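Local coordinates for NAD-dependent aldehyde dehydrogenase (Sinorhizobium meliloti, PDB 3U4J), which probably oxidises aldehydes to the corresponding acids with NAD or NADP as the acceptor, as in other members of the aldehyde dehydrogenase family, at residues 45-50 with 333-338. Residues are numbered along the deposited sequence; the frame is centred on the assembly and turned at random.
Sequences PGHAGE and FGDPLN. With CA (calcium ion), chain E.
The carboxylate of D335 meets the edge of the H47 imidazole, near the ring plane, the two side chains crossing at about a right angle with their planes 80° apart. From CB, the D335 chain runs to a CG that lies anti to the backbone N (chi1 -170°), and the two oxygens then part company. D335 OD1, the atom at the imidazole edge, also accepts the backbone N-H of L337, with L337 N to D335 OD1 at 3.0 Å and an N-H...O angle of 159°; this donor comes from above the carboxylate plane. OD2 takes the N-H of D11, so both oxygens are engaged. An alanine here would probably leave the backbone N-H groups of L337 and D11 without their acceptors and open a gap beside the H47 ring. L337 brings CG and CD1 obliquely against the same imidazole, while its side chain also packs on helix 102-113. Beside this, P336 CD lies 4.0 Å from G46 CA, the proline ring packing against the glycine backbone. The bond from L337 N to D335 OD1 forms an Asx turn, superimposed on the type I beta turn D335-N338. On the other segment, H47 begins a type II beta turn that leads away from the contact to E50, whose OE2 binds the calcium ion at 2.3 Å together with L17 O and three waters; H47 also packs on L17, so the buried loop-to-loop contact lies beside the calcium site.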
loop_
_atom_site.group_PDB
_atom_site.type_symbol
_atom_site.label_atom_id
_atom_site.label_comp_id
_atom_site.label_asym_id
_atom_site.label_seq_id
_atom_site.Cartn_x
_atom_site.Cartn_y
_atom_site.Cartn_z
ATOM N N PRO A 45 42.519 -8.719 -15.229
ATOM C CA PRO A 45 43.072 -7.369 -15.411
ATOM C C PRO A 45 44.094 -7.045 -14.327
ATOM O O PRO A 45 44.913 -6.150 -14.508
ATOM C CB PRO A 45 41.834 -6.466 -15.298
ATOM C CG PRO A 45 40.880 -7.234 -14.451
ATOM C CD PRO A 45 41.129 -8.693 -14.737
ATOM N N GLY A 46 44.053 -7.778 -13.216
ATOM C CA GLY A 46 44.991 -7.560 -12.125
ATOM C C GLY A 46 46.352 -8.220 -12.341
ATOM O O GLY A 46 47.329 -7.848 -11.682
ATOM N N HIS A 47 46.414 -9.167 -13.287
ATOM C CA HIS A 47 47.545 -10.086 -13.424
ATOM C C HIS A 47 47.870 -10.339 -14.905
ATOM O O HIS A 47 47.291 -11.239 -15.536
ATOM C CB HIS A 47 47.218 -11.418 -12.765
ATOM C CG HIS A 47 46.561 -11.297 -11.422
ATOM N ND1 HIS A 47 47.272 -11.306 -10.242
ATOM C CD2 HIS A 47 45.257 -11.206 -11.075
ATOM C CE1 HIS A 47 46.433 -11.211 -9.227
ATOM N NE2 HIS A 47 45.203 -11.153 -9.705
ATOM N N ALA A 48 48.768 -9.545 -15.472
ATOM C CA ALA A 48 49.033 -9.646 -16.925
ATOM C C ALA A 48 49.180 -11.083 -17.447
ATOM O O ALA A 48 49.863 -11.884 -16.848
ATOM C CB ALA A 48 50.282 -8.787 -17.338
ATOM N N GLY A 49 48.506 -11.396 -18.556
ATOM C CA GLY A 49 48.700 -12.679 -19.243
ATOM C C GLY A 49 48.035 -13.905 -18.626
ATOM O O GLY A 49 48.119 -15.002 -19.194
ATOM N N GLU A 50 47.383 -13.752 -17.470
ATOM C CA GLU A 50 46.680 -14.893 -16.866
ATOM C C GLU A 50 45.275 -15.020 -17.449
ATOM O O GLU A 50 44.457 -14.117 -17.314
ATOM C CB GLU A 50 46.604 -14.765 -15.334
ATOM C CG GLU A 50 47.972 -14.695 -14.615
ATOM C CD GLU A 50 48.702 -16.042 -14.496
ATOM O OE1 GLU A 50 49.878 -16.022 -14.053
ATOM O OE2 GLU A 50 48.127 -17.113 -14.807
ATOM N N PHE A 333 45.992 -0.394 -2.616
ATOM C CA PHE A 333 45.472 -0.697 -3.950
ATOM C C PHE A 333 46.436 -1.616 -4.675
ATOM O O PHE A 333 47.640 -1.639 -4.357
ATOM C CB PHE A 333 45.135 0.567 -4.753
ATOM C CG PHE A 333 46.326 1.279 -5.330
ATOM C CD1 PHE A 333 46.521 1.308 -6.713
ATOM C CD2 PHE A 333 47.226 1.946 -4.503
ATOM C CE1 PHE A 333 47.615 1.974 -7.266
ATOM C CE2 PHE A 333 48.327 2.606 -5.035
ATOM C CZ PHE A 333 48.520 2.628 -6.424
ATOM N N GLY A 334 45.909 -2.397 -5.612
ATOM C CA GLY A 334 46.733 -3.364 -6.343
ATOM C C GLY A 334 46.146 -4.767 -6.369
ATOM O O GLY A 334 44.947 -4.944 -6.558
ATOM N N ASP A 335 47.008 -5.747 -6.131
ATOM C CA ASP A 335 46.676 -7.155 -6.267
ATOM C C ASP A 335 45.266 -7.507 -5.746
ATOM O O ASP A 335 45.060 -7.563 -4.531
ATOM C CB ASP A 335 47.714 -7.995 -5.520
ATOM C CG ASP A 335 47.579 -9.501 -5.813
ATOM O OD1 ASP A 335 46.643 -9.911 -6.554
ATOM O OD2 ASP A 335 48.412 -10.275 -5.290
ATOM N N PRO A 336 44.311 -7.762 -6.664
ATOM C CA PRO A 336 42.957 -8.112 -6.207
ATOM C C PRO A 336 42.887 -9.359 -5.329
ATOM O O PRO A 336 41.928 -9.511 -4.581
ATOM C CB PRO A 336 42.161 -8.283 -7.503
ATOM C CG PRO A 336 42.948 -7.490 -8.550
ATOM C CD PRO A 336 44.391 -7.660 -8.134
ATOM N N LEU A 337 43.894 -10.233 -5.390
ATOM C CA LEU A 337 43.872 -11.483 -4.626
ATOM C C LEU A 337 44.382 -11.303 -3.211
ATOM O O LEU A 337 44.269 -12.222 -2.394
ATOM C CB LEU A 337 44.698 -12.574 -5.325
ATOM C CG LEU A 337 44.143 -13.032 -6.677
ATOM C CD1 LEU A 337 44.999 -14.173 -7.234
ATOM C CD2 LEU A 337 42.679 -13.482 -6.503
ATOM N N ASN A 338 44.956 -10.130 -2.920
ATOM C CA ASN A 338 45.423 -9.850 -1.554
ATOM C C ASN A 338 44.276 -9.369 -0.670
ATOM O O ASN A 338 43.533 -8.470 -1.051
ATOM C CB ASN A 338 46.540 -8.808 -1.578
ATOM C CG ASN A 338 47.341 -8.802 -0.298
ATOM O OD1 ASN A 338 46.788 -8.610 0.791
ATOM N ND2 ASN A 338 48.661 -9.001 -0.421
HETATM CA CA CA E . 47.129 -19.151 -15.219
HETATM O O HOH W 1 49.156 -20.168 -14.226
HETATM O O HOH W 2 44.732 -18.707 -14.953
HETATM O O HOH W 3 46.750 -21.556 -15.432
#